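PDB 3QAC: 11S globulin seed storage protein from Amaranthus hypochondriacus, which probably serves as a seed storage protein, a nutrient reservoir built from two cupin domains per subunit and assembling into trimers and, in its mature form, probably hexamers. Local coordinates for residues 140-143 with 144-148; 213-217 with 218-222; 224-227 with 228-232; 308-312 with 313-317; 420-423 with 424-427. All coordinates share one frame; numbering follows the deposited sequence.

Contact 1. Residues 140-143 with 144-148; sequences FAMP and AGVSH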
loop_
_atom_site.group_PDB
_atom_site.type_symbol
_atom_site.label_atom_id
_atom_site.label_comp_id
_atom_site.label_asym_id
_atom_site.label_seq_id
_atom_site.Cartn_x
_atom_site.Cartn_y
_atom_site.Cartn_z
ATOM N N PHE A 140 14.249 -17.116 7.875
ATOM C CA PHE A 140 14.874 -15.822 8.072
ATOM C C PHE A 140 14.187 -14.714 7.231
ATOM O O PHE A 140 13.792 -14.937 6.063
ATOM C CB PHE A 140 16.309 -15.980 7.604
ATOM C CG PHE A 140 17.270 -15.123 8.309
ATOM C CD1 PHE A 140 18.061 -15.644 9.318
ATOM C CD2 PHE A 140 17.404 -13.800 7.967
ATOM C CE1 PHE A 140 18.973 -14.853 9.989
ATOM C CE2 PHE A 140 18.314 -13.001 8.634
ATOM C CZ PHE A 140 19.101 -13.535 9.648
ATOM N N ALA A 141 14.067 -13.517 7.805
ATOM C CA ALA A 141 13.486 -12.377 7.088
ATOM C C ALA A 141 14.531 -11.340 6.735
ATOM O O ALA A 141 15.197 -10.812 7.617
ATOM C CB ALA A 141 12.383 -11.732 7.919
ATOM N N MET A 142 14.672 -11.049 5.445
ATOM C CA MET A 142 15.543 -9.980 4.960
ATOM C C MET A 142 14.742 -8.744 4.554
ATOM O O MET A 142 14.018 -8.780 3.567
ATOM C CB MET A 142 16.341 -10.451 3.733
ATOM C CG MET A 142 17.501 -9.534 3.381
ATOM S SD MET A 142 18.734 -9.482 4.714
ATOM C CE MET A 142 19.145 -11.212 4.864
ATOM N N PRO A 143 14.863 -7.647 5.315
ATOM C CA PRO A 143 14.145 -6.418 4.960
ATOM C C PRO A 143 14.683 -5.881 3.657
ATOM O O PRO A 143 15.819 -6.188 3.314
ATOM C CB PRO A 143 14.510 -5.452 6.088
ATOM C CG PRO A 143 14.967 -6.338 7.230
ATOM C CD PRO A 143 15.605 -7.523 6.583
ATOM N N ALA A 144 13.866 -5.119 2.936
ATOM C CA ALA A 144 14.259 -4.548 1.661
ATOM C C ALA A 144 15.564 -3.772 1.796
ATOM O O ALA A 144 15.768 -3.065 2.766
ATOM C CB ALA A 144 13.171 -3.659 1.141
ATOM N N GLY A 145 16.453 -3.928 0.824
ATOM C CA GLY A 145 17.619 -3.079 0.731
ATOM C C GLY A 145 18.771 -3.463 1.645
ATOM O O GLY A 145 19.880 -2.959 1.487
ATOM N N VAL A 146 18.518 -4.338 2.617
ATOM C CA VAL A 146 19.575 -4.734 3.543
ATOM C C VAL A 146 20.650 -5.609 2.875
ATOM O O VAL A 146 20.383 -6.709 2.359
ATOM C CB VAL A 146 19.019 -5.427 4.820
ATOM C CG1 VAL A 146 20.145 -5.982 5.652
ATOM C CG2 VAL A 146 18.191 -4.453 5.648
ATOM N N SER A 147 21.868 -5.102 2.886
ATOM C CA SER A 147 22.981 -5.809 2.295
ATOM C C SER A 147 23.333 -7.004 3.174
ATOM O O SER A 147 23.234 -6.945 4.406
ATOM C CB SER A 147 24.171 -4.871 2.186
ATOM O OG SER A 147 24.507 -4.390 3.477
ATOM N N HIS A 148 23.741 -8.098 2.554
ATOM C CA HIS A 148 24.023 -9.287 3.331
ATOM C C HIS A 148 24.832 -10.282 2.538
ATOM O O HIS A 148 24.775 -10.321 1.303
ATOM C CB HIS A 148 22.721 -9.941 3.780
ATOM C CG HIS A 148 21.844 -10.353 2.646
ATOM N ND1 HIS A 148 20.992 -9.477 2.014
ATOM C CD2 HIS A 148 21.709 -11.540 2.005
ATOM C CE1 HIS A 148 20.369 -10.107 1.030
ATOM N NE2 HIS A 148 20.780 -11.362 1.012
#
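M142 and H148 meet through a methyl group laid on an imidazole. The CH-pi part comes from M142 CE, which sits over one face of the H148 ring, 3.8 Å from its centroid and displaced toward the rim. The sulfur follows at a slant, with M142 SD 3.5 Å from H148 ND1. Bends at chi2 (63°) and chi3 (57°) fold the methionine chain so that CG, SD and CE all lie along the ring.

Two hydrogen bonds hold the turn and the ring. H148 ND1 donates to V146 O at 2.9 Å with an N-H...O angle of 167°; the acceptor lies in the imidazole plane, which helps to fix the ring's rotation beneath the methyl. The type II turn P143-V146 is closed by a weak bond from V146 N to P143 O, 3.3 Å long, and G145 supplies the positive phi this turn calls for. A leucine in place of H148 would probably leave V146 O without its side-chain donor and M142 CE without a flat surface to rest on.

Apolar packing completes the turn, with V146 CG1 on M142 SD and V146 CG2 3.8 Å from P143 CB. The whole forms the turn that carries the chain from strand 138-142 in one sheet of the N-terminal cupin barrel to strand 147-151 in the other; M142 and V146 both pack on M85 of strand 80-86, and V146 also reaches L342 of the second subunit.

Contact 2. Residues 213-217 with 218-222; sequences RGFET and RLLAE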
loop_
_atom_site.group_PDB
_atom_site.type_symbol
_atom_site.label_atom_id
_atom_site.label_comp_id
_atom_site.label_asym_id
_atom_site.label_seq_id
_atom_site.Cartn_x
_atom_site.Cartn_y
_atom_site.Cartn_z
ATOM N N ARG A 213 31.953 -1.526 -9.715
ATOM C CA ARG A 213 32.364 -1.440 -11.107
ATOM C C ARG A 213 31.805 -0.176 -11.760
ATOM O O ARG A 213 32.379 0.362 -12.705
ATOM C CB ARG A 213 31.924 -2.680 -11.897
ATOM C CG ARG A 213 31.586 -2.375 -13.355
ATOM C CD ARG A 213 31.938 -3.510 -14.304
ATOM N NE ARG A 213 31.760 -3.092 -15.696
ATOM C CZ ARG A 213 32.050 -3.842 -16.759
ATOM N NH1 ARG A 213 32.540 -5.066 -16.601
ATOM N NH2 ARG A 213 31.847 -3.365 -17.984
ATOM N N GLY A 214 30.684 0.308 -11.241
ATOM C CA GLY A 214 30.041 1.466 -11.828
ATOM C C GLY A 214 30.776 2.773 -11.586
ATOM O O GLY A 214 30.692 3.705 -12.384
ATOM N N PHE A 215 31.493 2.865 -10.478
ATOM C CA PHE A 215 32.117 4.133 -10.147
ATOM C C PHE A 215 33.475 4.334 -10.822
ATOM O O PHE A 215 34.227 3.383 -11.071
ATOM C CB PHE A 215 32.236 4.311 -8.633
ATOM C CG PHE A 215 30.912 4.469 -7.931
ATOM C CD1 PHE A 215 30.253 5.691 -7.934
ATOM C CD2 PHE A 215 30.341 3.398 -7.246
ATOM C CE1 PHE A 215 29.044 5.850 -7.282
ATOM C CE2 PHE A 215 29.130 3.540 -6.588
ATOM C CZ PHE A 215 28.477 4.769 -6.599
ATOM N N GLU A 216 33.749 5.593 -11.140
ATOM C CA GLU A 216 35.086 6.047 -11.469
ATOM C C GLU A 216 36.057 5.483 -10.427
ATOM O O GLU A 216 35.909 5.732 -9.231
ATOM C CB GLU A 216 35.099 7.577 -11.454
ATOM C CG GLU A 216 35.953 8.221 -12.516
ATOM C CD GLU A 216 37.376 8.383 -12.070
ATOM O OE1 GLU A 216 38.164 7.414 -12.205
ATOM O OE2 GLU A 216 37.697 9.485 -11.575
ATOM N N THR A 217 37.040 4.716 -10.886
ATOM C CA THR A 217 38.001 4.049 -10.007
ATOM C C THR A 217 38.682 5.016 -9.050
ATOM O O THR A 217 38.848 4.717 -7.869
ATOM C CB THR A 217 39.063 3.291 -10.824
ATOM O OG1 THR A 217 38.405 2.430 -11.764
ATOM C CG2 THR A 217 39.964 2.457 -9.918
ATOM N N ARG A 218 39.064 6.181 -9.565
ATOM C CA ARG A 218 39.692 7.202 -8.743
ATOM C C ARG A 218 38.807 7.510 -7.536
ATOM O O ARG A 218 39.229 7.323 -6.399
ATOM C CB ARG A 218 39.974 8.468 -9.565
ATOM C CG ARG A 218 40.788 9.522 -8.816
ATOM C CD ARG A 218 41.365 10.578 -9.759
ATOM N NE ARG A 218 42.073 9.990 -10.900
ATOM C CZ ARG A 218 41.741 10.192 -12.177
ATOM N NH1 ARG A 218 40.713 10.980 -12.485
ATOM N NH2 ARG A 218 42.444 9.613 -13.150
ATOM N N LEU A 219 37.583 7.970 -7.803
ATOM C CA LEU A 219 36.584 8.224 -6.769
ATOM C C LEU A 219 36.516 7.087 -5.752
ATOM O O LEU A 219 36.401 7.334 -4.554
ATOM C CB LEU A 219 35.198 8.474 -7.385
ATOM C CG LEU A 219 34.814 9.929 -7.708
ATOM C CD1 LEU A 219 33.481 10.040 -8.470
ATOM C CD2 LEU A 219 34.765 10.766 -6.443
ATOM N N LEU A 220 36.597 5.846 -6.228
ATOM C CA LEU A 220 36.587 4.696 -5.326
ATOM C C LEU A 220 37.765 4.701 -4.377
ATOM O O LEU A 220 37.592 4.609 -3.157
ATOM C CB LEU A 220 36.567 3.380 -6.102
ATOM C CG LEU A 220 35.191 2.918 -6.576
ATOM C CD1 LEU A 220 35.182 1.414 -6.739
ATOM C CD2 LEU A 220 34.103 3.345 -5.601
ATOM N N ALA A 221 38.965 4.800 -4.944
ATOM C CA ALA A 221 40.194 4.816 -4.164
ATOM C C ALA A 221 40.140 5.935 -3.127
ATOM O O ALA A 221 40.409 5.730 -1.934
ATOM C CB ALA A 221 41.393 4.994 -5.087
ATOM N N GLU A 222 39.783 7.122 -3.595
ATOM C CA GLU A 222 39.658 8.276 -2.732
ATOM C C GLU A 222 38.668 7.983 -1.616
ATOM O O GLU A 222 38.906 8.312 -0.450
ATOM C CB GLU A 222 39.168 9.465 -3.547
ATOM C CG GLU A 222 38.886 10.694 -2.718
ATOM C CD GLU A 222 39.719 11.887 -3.145
ATOM O OE1 GLU A 222 40.872 12.007 -2.663
ATOM O OE2 GLU A 222 39.219 12.703 -3.958
#
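E216 folds its carboxylate back over the start of helix 217-224 and caps it, a worked case of an acidic N-cap. Its CB lies 4.2 Å from L219 CB, a loose apolar touch on the first turn. From there the chain bends at chi2 (-87°), carrying CD to the side of R218, so that the two side chains run alongside each other in one direction. At the tip the oxygens divide the work. E216 OE1 accepts from R218 N at 3.0 Å, approached from above the carboxylate plane, while E216 OE2 touches R218 CB and stands 3.5 Å from R218 NH1. That last pair is a purely electrostatic salt bridge, since the oxygen stands off the face of the guanidinium rather than in line with its N-H groups.

The backbone of the same residue serves the helix too, E216 O accepting from L220 N at 3.1 Å, and T217 O takes A221 N at 2.9 Å. An alanine in place of E216 would probably leave R218 N without its capping acceptor and the R218 guanidinium without its nearby negative charge. The carboxylate is also likely to interact favourably with the helix dipole.

Just before the cap, F215 CB meets L220 CD2 at 3.7 Å, the two side chains nearly perpendicular to each other. Toward the next helix, T217 and L220 pack against A231 of helix 228-235, where T217 OG1 bonds to Q235; F215 and L219 pack on V387 and Q389 of the second subunit, respectively.

Contact 3. Residues 224-227 with 228-232; sequences FGVS and EEIAQ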
loop_
_atom_site.group_PDB
_atom_site.type_symbol
_atom_site.label_atom_id
_atom_site.label_comp_id
_atom_site.label_asym_id
_atom_site.label_seq_id
_atom_site.Cartn_x
_atom_site.Cartn_y
_atom_site.Cartn_z
ATOM N N PHE A 224 37.709 5.263 -0.152
ATOM C CA PHE A 224 38.140 4.330 0.879
ATOM C C PHE A 224 39.504 4.655 1.480
ATOM O O PHE A 224 39.976 3.936 2.353
ATOM C CB PHE A 224 38.132 2.895 0.334
ATOM C CG PHE A 224 36.749 2.345 0.086
ATOM C CD1 PHE A 224 36.101 2.578 -1.115
ATOM C CD2 PHE A 224 36.095 1.605 1.065
ATOM C CE1 PHE A 224 34.834 2.079 -1.338
ATOM C CE2 PHE A 224 34.823 1.104 0.845
ATOM C CZ PHE A 224 34.192 1.340 -0.356
ATOM N N GLY A 225 40.128 5.736 1.022
ATOM C CA GLY A 225 41.482 6.060 1.440
ATOM C C GLY A 225 42.398 4.918 1.053
ATOM O O GLY A 225 43.228 4.445 1.841
ATOM N N VAL A 226 42.238 4.462 -0.181
ATOM C CA VAL A 226 42.884 3.235 -0.606
ATOM C C VAL A 226 43.543 3.445 -1.962
ATOM O O VAL A 226 43.186 4.378 -2.694
ATOM C CB VAL A 226 41.855 2.075 -0.617
ATOM C CG1 VAL A 226 41.715 1.456 -1.996
ATOM C CG2 VAL A 226 42.202 1.034 0.450
ATOM N N SER A 227 44.527 2.610 -2.290
ATOM C CA SER A 227 45.234 2.777 -3.554
ATOM C C SER A 227 44.285 2.496 -4.708
ATOM O O SER A 227 43.259 1.845 -4.520
ATOM C CB SER A 227 46.462 1.863 -3.629
ATOM O OG SER A 227 46.096 0.499 -3.746
ATOM N N GLU A 228 44.627 2.992 -5.896
ATOM C CA GLU A 228 43.857 2.684 -7.100
ATOM C C GLU A 228 43.823 1.184 -7.374
ATOM O O GLU A 228 42.768 0.622 -7.644
ATOM C CB GLU A 228 44.419 3.415 -8.324
ATOM C CG GLU A 228 43.692 4.707 -8.682
ATOM C CD GLU A 228 43.863 5.084 -10.147
ATOM O OE1 GLU A 228 44.121 4.172 -10.961
ATOM O OE2 GLU A 228 43.737 6.286 -10.488
ATOM N N GLU A 229 44.978 0.534 -7.312
ATOM C CA GLU A 229 45.047 -0.876 -7.671
ATOM C C GLU A 229 44.040 -1.668 -6.842
ATOM O O GLU A 229 43.370 -2.570 -7.351
ATOM C CB GLU A 229 46.460 -1.434 -7.470
ATOM C CG GLU A 229 47.570 -0.386 -7.441
ATOM C CD GLU A 229 47.937 0.151 -8.816
ATOM O OE1 GLU A 229 47.083 0.128 -9.731
ATOM O OE2 GLU A 229 49.090 0.611 -8.979
ATOM N N ILE A 230 43.937 -1.326 -5.562
ATOM C CA ILE A 230 43.002 -2.007 -4.674
ATOM C C ILE A 230 41.556 -1.632 -5.002
ATOM O O ILE A 230 40.664 -2.483 -4.964
ATOM C CB ILE A 230 43.320 -1.746 -3.195
ATOM C CG1 ILE A 230 44.479 -2.641 -2.754
ATOM C CG2 ILE A 230 42.098 -2.018 -2.323
ATOM C CD1 ILE A 230 44.748 -2.602 -1.270
ATOM N N ALA A 231 41.331 -0.369 -5.347
ATOM C CA ALA A 231 40.014 0.054 -5.814
ATOM C C ALA A 231 39.517 -0.818 -6.976
ATOM O O ALA A 231 38.340 -1.165 -7.031
ATOM C CB ALA A 231 40.022 1.529 -6.211
ATOM N N GLN A 232 40.417 -1.168 -7.896
ATOM C CA GLN A 232 40.081 -2.035 -9.030
ATOM C C GLN A 232 39.641 -3.415 -8.568
ATOM O O GLN A 232 38.886 -4.104 -9.254
ATOM C CB GLN A 232 41.282 -2.212 -9.950
ATOM C CG GLN A 232 41.792 -0.948 -10.581
ATOM C CD GLN A 232 42.945 -1.221 -11.530
ATOM O OE1 GLN A 232 42.820 -1.031 -12.741
ATOM N NE2 GLN A 232 44.070 -1.682 -10.985
#
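S227 OG is placed between its own backbone N and carbonyl carbon (chi1 70°), a rotation that turns the hydroxyl toward I230 at the opening of helix 228-235. With chi1 at -79° I230 sets CG1 beside its backbone N, which leaves CG2 anti to that N and available to the valine that precedes the serine. The result is an N-cap: S227 OG accepts from I230 N in a weak bond, 3.4 Å long though fairly straight at 158°. S227 O takes the next amide, A231 N, at 3.1 Å, the donor tilted moderately from the carbonyl plane. One residue thus engages two successive amides of the first turn, one with its side chain and one with its backbone.

The apolar half of the contact is V226 against I230. V226 CG1 approaches I230 CG2 to 3.5 Å and also reaches I230 CB at 3.8 Å, the valine lying crosswise to the isoleucine. Before them, G225 has the positive phi of a Schellman motif and ends helix 217-224, so that a helix stop and a helix start lie only two residues apart. G225 O bonds to N443 of the second subunit, whose G439 and E436 lie against V226 and I230.

Chemically, the weak cap is accompanied by the A231-S227 backbone bond and the V226-I230 packing, so the hydroxyl is not the sole hold on the first turn. E228 and E229, exposed here, would add negative charge where the helix dipole is positive, which is likely to be favourable.

Contact 4. Residues 308-312 with 313-317; sequences TTVNS and FNLPI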
loop_
_atom_site.group_PDB
_atom_site.type_symbol
_atom_site.label_atom_id
_atom_site.label_comp_id
_atom_site.label_asym_id
_atom_site.label_seq_id
_atom_site.Cartn_x
_atom_site.Cartn_y
_atom_site.Cartn_z
ATOM N N THR A 308 3.537 -25.309 11.345
ATOM C CA THR A 308 4.244 -24.355 12.184
ATOM C C THR A 308 4.294 -23.025 11.473
ATOM O O THR A 308 4.809 -22.939 10.359
ATOM C CB THR A 308 5.672 -24.826 12.479
ATOM O OG1 THR A 308 5.619 -26.043 13.222
ATOM C CG2 THR A 308 6.421 -23.791 13.285
ATOM N N THR A 309 3.739 -21.993 12.098
ATOM C CA THR A 309 3.646 -20.699 11.435
ATOM C C THR A 309 4.715 -19.727 11.893
ATOM O O THR A 309 5.088 -19.698 13.058
ATOM C CB THR A 309 2.268 -20.044 11.608
ATOM O OG1 THR A 309 2.102 -19.639 12.971
ATOM C CG2 THR A 309 1.172 -21.009 11.239
ATOM N N VAL A 310 5.233 -18.957 10.945
ATOM C CA VAL A 310 6.057 -17.810 11.264
ATOM C C VAL A 310 5.283 -16.578 10.843
ATOM O O VAL A 310 4.995 -16.381 9.651
ATOM C CB VAL A 310 7.362 -17.815 10.491
ATOM C CG1 VAL A 310 8.289 -16.738 11.042
ATOM C CG2 VAL A 310 7.999 -19.165 10.577
ATOM N N ASN A 311 4.934 -15.768 11.831
ATOM C CA ASN A 311 4.279 -14.495 11.593
ATOM C C ASN A 311 4.852 -13.421 12.509
ATOM O O ASN A 311 5.970 -13.540 12.978
ATOM C CB ASN A 311 2.766 -14.618 11.744
ATOM C CG ASN A 311 2.342 -15.074 13.139
ATOM O OD1 ASN A 311 3.093 -14.956 14.106
ATOM N ND2 ASN A 311 1.124 -15.593 13.238
ATOM N N SER A 312 4.087 -12.365 12.727
ATOM C CA SER A 312 4.577 -11.176 13.402
ATOM C C SER A 312 4.748 -11.362 14.910
ATOM O O SER A 312 5.360 -10.529 15.564
ATOM C CB SER A 312 3.619 -10.013 13.160
ATOM O OG SER A 312 3.565 -9.671 11.792
ATOM N N PHE A 313 4.203 -12.444 15.453
ATOM C CA PHE A 313 4.278 -12.703 16.894
ATOM C C PHE A 313 5.551 -13.442 17.292
ATOM O O PHE A 313 6.202 -13.079 18.264
ATOM C CB PHE A 313 3.024 -13.431 17.381
ATOM C CG PHE A 313 1.764 -12.799 16.889
ATOM C CD1 PHE A 313 1.343 -11.581 17.405
ATOM C CD2 PHE A 313 1.029 -13.385 15.868
ATOM C CE1 PHE A 313 0.194 -10.970 16.927
ATOM C CE2 PHE A 313 -0.127 -12.790 15.384
ATOM C CZ PHE A 313 -0.544 -11.575 15.913
ATOM N N ASN A 314 5.936 -14.461 16.540
ATOM C CA ASN A 314 7.210 -15.091 16.837
ATOM C C ASN A 314 8.358 -14.482 16.041
ATOM O O ASN A 314 9.520 -14.674 16.381
ATOM C CB ASN A 314 7.140 -16.609 16.672
ATOM C CG ASN A 314 6.509 -17.020 15.359
ATOM O OD1 ASN A 314 5.838 -18.048 15.270
ATOM N ND2 ASN A 314 6.701 -16.206 14.343
ATOM N N LEU A 315 8.035 -13.748 14.979
ATOM C CA LEU A 315 9.057 -13.025 14.219
ATOM C C LEU A 315 8.566 -11.605 13.970
ATOM O O LEU A 315 7.944 -11.316 12.935
ATOM C CB LEU A 315 9.379 -13.745 12.906
ATOM C CG LEU A 315 10.696 -13.356 12.220
ATOM C CD1 LEU A 315 11.767 -13.037 13.234
ATOM C CD2 LEU A 315 11.177 -14.447 11.295
ATOM N N PRO A 316 8.824 -10.711 14.940
ATOM C CA PRO A 316 8.220 -9.367 14.949
ATOM C C PRO A 316 8.587 -8.524 13.730
ATOM O O PRO A 316 7.774 -7.720 13.289
ATOM C CB PRO A 316 8.765 -8.738 16.242
ATOM C CG PRO A 316 9.102 -9.932 17.127
ATOM C CD PRO A 316 9.623 -10.970 16.153
ATOM N N ILE A 317 9.786 -8.717 13.192
ATOM C CA ILE A 317 10.200 -7.988 12.000
ATOM C C ILE A 317 9.164 -8.182 10.872
ATOM O O ILE A 317 8.965 -7.300 10.042
ATOM C CB ILE A 317 11.624 -8.410 11.557
ATOM C CG1 ILE A 317 12.155 -7.512 10.447
ATOM C CG2 ILE A 317 11.649 -9.854 11.101
ATOM C CD1 ILE A 317 12.145 -6.053 10.779
#
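N311 engages two amides of the turn that follows strand 305-310, that of F313 through its carboxamide and that of L315 through its main-chain carbonyl. N311 OD1 accepts from F313 N at 3.1 Å; the donor stands above the carboxamide plane, 44° out of it. With chi1 at 60°, CG sits between the backbone N and the carbonyl carbon, which brings OD1 within reach of F313 N. N311 O accepts from L315 N at 2.9 Å, with a more bent N-H...O angle of 139°.

Weaker donors add to these. S312 CA makes a CA-H...O contact with L315 O at 3.4 Å, and P316 CA makes another with S312 O at 3.1 Å. The hydroxyl of S312 is satisfied outside the turn, by E404 OE2.

Side chains fill in round the polar core. The N311 amide lies next to F313 CD2, its plane nearly perpendicular to the ring, and V310 CG1 packs on L315 CB at 3.7 Å, both residues also touching V289 of strand 288-290.

An asparagine whose side-chain oxygen accepts the amide two residues on defines an Asx turn, here leading the chain out of strand 305-310 of the C-terminal cupin domain and toward helix 318-321.

Contact 5. Residues 420-423 with 424-427; sequences SLPI and DVVS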
loop_
_atom_site.group_PDB
_atom_site.type_symbol
_atom_site.label_atom_id
_atom_site.label_comp_id
_atom_site.label_asym_id
_atom_site.label_seq_id
_atom_site.Cartn_x
_atom_site.Cartn_y
_atom_site.Cartn_z
ATOM N N SER A 420 -18.230 -24.315 11.757
ATOM C CA SER A 420 -18.687 -23.011 12.216
ATOM C C SER A 420 -20.115 -22.688 11.760
ATOM O O SER A 420 -20.759 -21.800 12.319
ATOM C CB SER A 420 -17.726 -21.916 11.762
ATOM O OG SER A 420 -16.464 -22.066 12.390
ATOM N N LEU A 421 -20.604 -23.406 10.755
ATOM C CA LEU A 421 -21.972 -23.210 10.260
ATOM C C LEU A 421 -23.029 -23.836 11.169
ATOM O O LEU A 421 -22.891 -24.984 11.575
ATOM C CB LEU A 421 -22.129 -23.807 8.862
ATOM C CG LEU A 421 -21.322 -23.167 7.746
ATOM C CD1 LEU A 421 -21.548 -23.913 6.463
ATOM C CD2 LEU A 421 -21.716 -21.688 7.610
ATOM N N PRO A 422 -24.099 -23.083 11.475
ATOM C CA PRO A 422 -25.209 -23.652 12.238
ATOM C C PRO A 422 -25.769 -24.811 11.439
ATOM O O PRO A 422 -25.964 -24.662 10.231
ATOM C CB PRO A 422 -26.224 -22.505 12.289
ATOM C CG PRO A 422 -25.431 -21.282 12.055
ATOM C CD PRO A 422 -24.366 -21.691 11.088
ATOM N N ILE A 423 -26.007 -25.947 12.085
ATOM C CA ILE A 423 -26.401 -27.153 11.357
ATOM C C ILE A 423 -27.567 -26.963 10.350
ATOM O O ILE A 423 -27.579 -27.569 9.282
ATOM C CB ILE A 423 -26.672 -28.332 12.321
ATOM C CG1 ILE A 423 -27.077 -29.571 11.528
ATOM C CG2 ILE A 423 -27.737 -27.961 13.343
ATOM C CD1 ILE A 423 -26.452 -30.829 12.046
ATOM N N ASP A 424 -28.529 -26.113 10.694
ATOM C CA ASP A 424 -29.639 -25.805 9.793
ATOM C C ASP A 424 -29.169 -25.131 8.508
ATOM O O ASP A 424 -29.702 -25.391 7.430
ATOM C CB ASP A 424 -30.670 -24.915 10.489
ATOM C CG ASP A 424 -31.646 -25.704 11.314
ATOM O OD1 ASP A 424 -31.752 -26.929 11.074
ATOM O OD2 ASP A 424 -32.304 -25.107 12.193
ATOM N N VAL A 425 -28.185 -24.245 8.630
ATOM C CA VAL A 425 -27.591 -23.633 7.456
ATOM C C VAL A 425 -26.954 -24.727 6.613
ATOM O O VAL A 425 -27.134 -24.779 5.394
ATOM C CB VAL A 425 -26.548 -22.561 7.828
ATOM C CG1 VAL A 425 -25.755 -22.126 6.597
ATOM C CG2 VAL A 425 -27.232 -21.360 8.503
ATOM N N VAL A 426 -26.233 -25.623 7.272
ATOM C CA VAL A 426 -25.555 -26.687 6.547
ATOM C C VAL A 426 -26.551 -27.560 5.770
ATOM O O VAL A 426 -26.416 -27.719 4.563
ATOM C CB VAL A 426 -24.674 -27.524 7.475
ATOM C CG1 VAL A 426 -24.094 -28.686 6.738
ATOM C CG2 VAL A 426 -23.570 -26.669 8.044
ATOM N N SER A 427 -27.562 -28.094 6.451
ATOM C CA SER A 427 -28.520 -28.977 5.787
ATOM C C SER A 427 -29.267 -28.227 4.682
ATOM O O SER A 427 -29.382 -28.704 3.543
ATOM C CB SER A 427 -29.493 -29.597 6.797
ATOM O OG SER A 427 -30.095 -28.616 7.622
#
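L421 and V426 cross at about a right angle, with V426 CG2 set against L421 CB at 3.3 Å, closer than carbons usually pack. V426 CG2 is anti to its own carbonyl carbon (chi1 175° for CG1), which aims it back at the leucine; L421 CD1 then lies on the same methyl at 3.8 Å. V425 is met differently by its two partners. Against L421 it is again perpendicular, CG1 to CD2 at 4.2 Å, whereas P422 and V425 run alongside each other in the same direction, P422 CD lying 3.9 Å from V425 CG2.

The backbone holds these groups in place. P422, at the N-cap, offers its carbonyl rather than a side chain: P422 O takes V426 N at 3.1 Å, in the carbonyl plane, and V425 N in a weak, sharply bent bond. I423 O receives S427 N at 2.9 Å.

This apolar helix start joins helix 417-420 to helix 423-430. I423 packs on A437 and F438, V426 on L440, all of helix 434-442, and D424 forms a salt bridge with R434. The third subunit adds further contacts: its W149 touches L421, its H128 touches P422, and its H252 N bonds to D424 OD2.

Following the chain, contact 1 closes the turn between two strands of the N-terminal cupin domain. Contacts 2 and 3 come next as one unit, their centres about 8 Å apart: the first starts helix 217-224, the second passes from it to helix 228-235, and A221 O probably accepts a hydrogen bond from V226 N. Contact 4 turns the chain after strand 305-310 and touches contact 1 through I317 and A141, bringing the two cupin domains together. Contact 5 starts helix 423-430, its centre about 74 Å from that of contact 3. All five lie in series, none nested or crossed. Contacts 1, 2 and 3 touch the second subunit, contact 5 the third.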